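Local coordinates for protein putative beta-glucosidase (Bifidobacterium adolescentis, PDB 5WAB) that hydrolyses beta-glucosidic linkages as a family 3 glycoside hydrolase, and may also release terminal arabinopyranosyl groups from ginsenosides, at residues A[633-646]-A[658-670]. Sequence-based numbering, arbitrary orientation.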
loop_
_atom_site.group_PDB
_atom_site.type_symbol
_atom_site.label_atom_id
_atom_site.label_comp_id
_atom_site.label_asym_id
_atom_site.label_seq_id
_atom_site.Cartn_x
_atom_site.Cartn_y
_atom_site.Cartn_z
ATOM N N LYS A 633 -26.771 -9.467 7.815
ATOM C CA LYS A 633 -28.181 -9.817 7.756
ATOM C C LYS A 633 -28.681 -9.814 6.317
ATOM O O LYS A 633 -29.410 -10.724 5.906
ATOM C CB LYS A 633 -28.976 -8.837 8.618
ATOM C CG LYS A 633 -30.455 -9.116 8.737
ATOM C CD LYS A 633 -31.116 -8.056 9.604
ATOM C CE LYS A 633 -30.351 -7.846 10.903
ATOM N NZ LYS A 633 -30.335 -9.063 11.766
ATOM N N PHE A 634 -28.270 -8.817 5.525
ATOM C CA PHE A 634 -28.642 -8.774 4.115
ATOM C C PHE A 634 -27.716 -9.596 3.240
ATOM O O PHE A 634 -28.069 -9.873 2.091
ATOM C CB PHE A 634 -28.634 -7.343 3.566
ATOM C CG PHE A 634 -29.710 -6.464 4.120
ATOM C CD1 PHE A 634 -31.043 -6.742 3.877
ATOM C CD2 PHE A 634 -29.387 -5.313 4.824
ATOM C CE1 PHE A 634 -32.037 -5.915 4.370
ATOM C CE2 PHE A 634 -30.379 -4.483 5.317
ATOM C CZ PHE A 634 -31.703 -4.785 5.091
ATOM N N ASN A 635 -26.534 -9.954 3.741
ATOM C CA ASN A 635 -25.509 -10.608 2.931
ATOM C C ASN A 635 -25.164 -9.748 1.715
ATOM O O ASN A 635 -24.989 -10.250 0.602
ATOM C CB ASN A 635 -25.957 -12.010 2.507
ATOM C CG ASN A 635 -24.815 -12.864 1.997
ATOM O OD1 ASN A 635 -23.665 -12.703 2.419
ATOM N ND2 ASN A 635 -25.124 -13.776 1.077
ATOM N N ASP A 636 -25.062 -8.439 1.933
ATOM C CA ASP A 636 -24.888 -7.491 0.842
ATOM C C ASP A 636 -24.612 -6.118 1.435
ATOM O O ASP A 636 -24.823 -5.883 2.628
ATOM C CB ASP A 636 -26.125 -7.457 -0.070
ATOM C CG ASP A 636 -25.837 -6.861 -1.440
ATOM O OD1 ASP A 636 -24.686 -6.432 -1.681
ATOM O OD2 ASP A 636 -26.761 -6.850 -2.287
ATOM N N TRP A 637 -24.125 -5.219 0.589
ATOM C CA TRP A 637 -23.972 -3.832 0.997
ATOM C C TRP A 637 -25.338 -3.220 1.287
ATOM O O TRP A 637 -26.355 -3.618 0.714
ATOM C CB TRP A 637 -23.239 -3.044 -0.090
ATOM C CG TRP A 637 -21.852 -3.562 -0.317
ATOM C CD1 TRP A 637 -21.432 -4.376 -1.330
ATOM C CD2 TRP A 637 -20.706 -3.335 0.517
ATOM N NE1 TRP A 637 -20.092 -4.650 -1.190
ATOM C CE2 TRP A 637 -19.623 -4.029 -0.063
ATOM C CE3 TRP A 637 -20.489 -2.604 1.693
ATOM C CZ2 TRP A 637 -18.340 -4.016 0.495
ATOM C CZ3 TRP A 637 -19.212 -2.590 2.245
ATOM C CH2 TRP A 637 -18.154 -3.290 1.643
ATOM N N HIS A 638 -25.364 -2.261 2.212
ATOM C CA HIS A 638 -26.615 -1.641 2.630
ATOM C C HIS A 638 -26.380 -0.167 2.920
ATOM O O HIS A 638 -25.528 0.176 3.743
ATOM C CB HIS A 638 -27.201 -2.341 3.863
ATOM C CG HIS A 638 -28.517 -1.778 4.309
ATOM N ND1 HIS A 638 -28.749 -1.351 5.599
ATOM C CD2 HIS A 638 -29.665 -1.550 3.627
ATOM C CE1 HIS A 638 -29.987 -0.899 5.697
ATOM N NE2 HIS A 638 -30.563 -1.004 4.513
ATOM N N VAL A 639 -27.136 0.696 2.243
ATOM C CA VAL A 639 -27.191 2.118 2.559
ATOM C C VAL A 639 -28.427 2.332 3.418
ATOM O O VAL A 639 -29.555 2.082 2.976
ATOM C CB VAL A 639 -27.227 2.994 1.296
ATOM C CG1 VAL A 639 -27.315 4.454 1.681
ATOM C CG2 VAL A 639 -25.984 2.778 0.460
ATOM N N GLU A 640 -28.202 2.760 4.655
ATOM C CA GLU A 640 -29.265 2.989 5.620
ATOM C C GLU A 640 -29.778 4.421 5.513
ATOM O O GLU A 640 -28.997 5.363 5.358
ATOM C CB GLU A 640 -28.733 2.690 7.024
ATOM C CG GLU A 640 -29.772 2.379 8.074
ATOM C CD GLU A 640 -29.145 1.962 9.391
ATOM O OE1 GLU A 640 -28.306 1.035 9.387
ATOM O OE2 GLU A 640 -29.477 2.567 10.429
ATOM N N ALA A 641 -31.096 4.580 5.592
ATOM C CA ALA A 641 -31.686 5.910 5.527
ATOM C C ALA A 641 -31.256 6.746 6.722
ATOM O O ALA A 641 -31.158 6.248 7.847
ATOM C CB ALA A 641 -33.209 5.821 5.487
ATOM N N GLY A 642 -30.977 8.012 6.470
ATOM C CA GLY A 642 -30.630 8.936 7.527
ATOM C C GLY A 642 -29.617 9.953 7.041
ATOM O O GLY A 642 -29.344 10.073 5.850
ATOM N N GLU A 643 -29.048 10.673 8.002
ATOM C CA GLU A 643 -28.119 11.749 7.699
ATOM C C GLU A 643 -26.686 11.237 7.710
ATOM O O GLU A 643 -26.308 10.408 8.545
ATOM C CB GLU A 643 -28.285 12.891 8.698
ATOM C CG GLU A 643 -29.716 13.366 8.810
ATOM C CD GLU A 643 -29.858 14.554 9.724
ATOM O OE1 GLU A 643 -29.087 14.630 10.698
ATOM O OE2 GLU A 643 -30.765 15.382 9.499
ATOM N N TYR A 644 -25.895 11.734 6.769
ATOM C CA TYR A 644 -24.481 11.413 6.663
ATOM C C TYR A 644 -23.719 12.721 6.560
ATOM O O TYR A 644 -24.075 13.586 5.754
ATOM C CB TYR A 644 -24.183 10.536 5.442
ATOM C CG TYR A 644 -24.830 9.171 5.474
ATOM C CD1 TYR A 644 -26.163 9.002 5.135
ATOM C CD2 TYR A 644 -24.102 8.045 5.836
ATOM C CE1 TYR A 644 -26.755 7.758 5.158
ATOM C CE2 TYR A 644 -24.687 6.794 5.860
ATOM C CZ TYR A 644 -26.013 6.662 5.519
ATOM O OH TYR A 644 -26.607 5.427 5.543
ATOM N N THR A 645 -22.675 12.865 7.367
ATOM C CA THR A 645 -21.871 14.078 7.360
ATOM C C THR A 645 -20.694 13.886 6.414
ATOM O O THR A 645 -19.930 12.924 6.550
ATOM C CB THR A 645 -21.372 14.423 8.762
ATOM O OG1 THR A 645 -22.479 14.777 9.600
ATOM C CG2 THR A 645 -20.414 15.596 8.692
ATOM N N VAL A 646 -20.573 14.778 5.436
ATOM C CA VAL A 646 -19.436 14.799 4.527
ATOM C C VAL A 646 -18.426 15.799 5.073
ATOM O O VAL A 646 -18.756 16.973 5.280
ATOM C CB VAL A 646 -19.862 15.163 3.098
ATOM C CG1 VAL A 646 -18.655 15.199 2.188
ATOM C CG2 VAL A 646 -20.886 14.166 2.588
ATOM N N VAL A 658 -17.755 20.982 6.762
ATOM C CA VAL A 658 -18.636 19.824 6.790
ATOM C C VAL A 658 -19.992 20.240 6.240
ATOM O O VAL A 658 -20.330 21.424 6.178
ATOM C CB VAL A 658 -18.786 19.216 8.203
ATOM C CG1 VAL A 658 -17.439 18.760 8.735
ATOM C CG2 VAL A 658 -19.433 20.215 9.148
ATOM N N ALA A 659 -20.760 19.241 5.813
ATOM C CA ALA A 659 -22.114 19.450 5.327
ATOM C C ALA A 659 -22.871 18.142 5.474
ATOM O O ALA A 659 -22.297 17.067 5.296
ATOM C CB ALA A 659 -22.128 19.924 3.871
ATOM N N VAL A 660 -24.154 18.242 5.799
ATOM C CA VAL A 660 -24.986 17.081 6.086
ATOM C C VAL A 660 -25.852 16.782 4.872
ATOM O O VAL A 660 -26.475 17.686 4.302
ATOM C CB VAL A 660 -25.850 17.317 7.337
ATOM C CG1 VAL A 660 -26.799 16.147 7.565
ATOM C CG2 VAL A 660 -24.968 17.545 8.554
ATOM N N VAL A 661 -25.872 15.518 4.458
ATOM C CA VAL A 661 -26.795 15.050 3.434
ATOM C C VAL A 661 -27.670 13.963 4.037
ATOM O O VAL A 661 -27.241 13.198 4.908
ATOM C CB VAL A 661 -26.063 14.538 2.177
ATOM C CG1 VAL A 661 -25.295 15.663 1.549
ATOM C CG2 VAL A 661 -25.127 13.394 2.524
ATOM N N THR A 662 -28.912 13.910 3.572
ATOM C CA THR A 662 -29.889 12.926 4.017
ATOM C C THR A 662 -30.196 11.984 2.856
ATOM O O THR A 662 -30.644 12.426 1.793
ATOM C CB THR A 662 -31.158 13.619 4.510
ATOM O OG1 THR A 662 -30.812 14.575 5.520
ATOM C CG2 THR A 662 -32.127 12.602 5.100
ATOM N N LEU A 663 -29.930 10.698 3.048
ATOM C CA LEU A 663 -30.148 9.698 2.015
ATOM C C LEU A 663 -31.425 8.908 2.284
ATOM O O LEU A 663 -31.919 8.852 3.409
ATOM C CB LEU A 663 -28.952 8.751 1.929
ATOM C CG LEU A 663 -27.596 9.423 1.737
ATOM C CD1 LEU A 663 -26.528 8.364 1.541
ATOM C CD2 LEU A 663 -27.620 10.401 0.572
ATOM N N ASP A 664 -31.963 8.297 1.220
ATOM C CA ASP A 664 -33.232 7.580 1.322
ATOM C C ASP A 664 -33.085 6.156 1.843
ATOM O O ASP A 664 -34.070 5.590 2.327
ATOM C CB ASP A 664 -33.937 7.505 -0.035
ATOM C CG ASP A 664 -34.079 8.849 -0.704
ATOM O OD1 ASP A 664 -33.954 9.885 -0.015
ATOM O OD2 ASP A 664 -34.352 8.863 -1.923
ATOM N N GLY A 665 -31.898 5.573 1.772
ATOM C CA GLY A 665 -31.776 4.133 1.966
ATOM C C GLY A 665 -32.037 3.364 0.685
ATOM O O GLY A 665 -32.771 3.800 -0.204
ATOM N N ASP A 666 -31.437 2.179 0.595
ATOM C CA ASP A 666 -31.492 1.398 -0.640
ATOM C C ASP A 666 -32.730 0.524 -0.759
ATOM O O ASP A 666 -32.854 -0.205 -1.743
ATOM C CB ASP A 666 -30.228 0.541 -0.793
ATOM C CG ASP A 666 -29.987 -0.370 0.387
ATOM O OD1 ASP A 666 -30.950 -0.700 1.109
ATOM O OD2 ASP A 666 -28.827 -0.772 0.588
ATOM N N GLY A 667 -33.623 0.554 0.227
ATOM C CA GLY A 667 -34.882 -0.149 0.115
ATOM C C GLY A 667 -34.837 -1.648 0.313
ATOM O O GLY A 667 -35.874 -2.297 0.144
ATOM N N LYS A 668 -33.690 -2.221 0.675
ATOM C CA LYS A 668 -33.610 -3.666 0.871
ATOM C C LYS A 668 -34.494 -4.103 2.033
ATOM O O LYS A 668 -34.398 -3.569 3.141
ATOM C CB LYS A 668 -32.164 -4.110 1.100
ATOM C CG LYS A 668 -31.254 -3.964 -0.115
ATOM C CD LYS A 668 -29.867 -4.529 0.169
ATOM C CE LYS A 668 -28.925 -4.310 -1.008
ATOM N NZ LYS A 668 -28.537 -2.887 -1.194
ATOM N N ALA A 669 -35.335 -5.102 1.777
ATOM C CA ALA A 669 -36.272 -5.628 2.757
ATOM C C ALA A 669 -35.863 -7.026 3.205
ATOM O O ALA A 669 -35.084 -7.723 2.548
ATOM C CB ALA A 669 -37.697 -5.660 2.189
ATOM N N LEU A 670 -36.421 -7.429 4.341
ATOM C CA LEU A 670 -36.107 -8.665 5.022
ATOM C C LEU A 670 -37.357 -9.513 5.181
ATOM O O LEU A 670 -38.440 -8.966 5.418
ATOM C CB LEU A 670 -35.564 -8.363 6.429
ATOM C CG LEU A 670 -34.230 -7.662 6.671
ATOM C CD1 LEU A 670 -34.192 -7.226 8.117
ATOM C CD2 LEU A 670 -33.071 -8.587 6.366
HETATM O O HOH W 1 -32.782 14.602 7.831
#
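Strands 642-646 and 658-663 run antiparallel, their axes 4.6 Å apart at 147°, with Gly642, Tyr644 and Val646 facing Leu663, Val661 and Ala659 in hydrogen-bonded pairs. On the face carrying Tyr644, CD1 of the Tyr644 ring lies 3.7 Å from Leu663 CD1, and Val639 CG1 comes to the same methyl from strand 636-639. On the other face, Glu643 CG runs beside Thr662 OG1, 3.7 Å away, and a water bridges OE2 of Glu643 and OG1 of Thr662.

Beyond the paired strands, Asp666 OD2 accepts a hydrogen bond across the contact from Val639 N at 2.8 Å and, on the opposite face of the carboxylate, forms a salt bridge with Lys668 NZ at 2.8 Å, while Asp666 N returns a bond to Val639 O. Asp666 OD1 takes Lys668 N in an Asx turn; chi1 of 56° swings the carboxylate toward 633-646, where it reaches Val639 N while keeping Lys668 of its own segment. Without the carboxylate, as with an alanine here, Val639 N and the Lys668 ammonium would probably lose their shared acceptor and the turn be less firmly held. Lys668 NZ also donates to Trp637 O at 3.0 Å, and its CB makes a CH-pi contact over one face of Phe634, 4.1 Å from the ring centroid. Leu670 CD2 packs against Phe634 CE1 at 3.5 Å.

Val646, Ala659 and Val661 rest on Val558 of strand 551-560, as expected for a beta hairpin in the sandwich of the fibronectin type III-like domain.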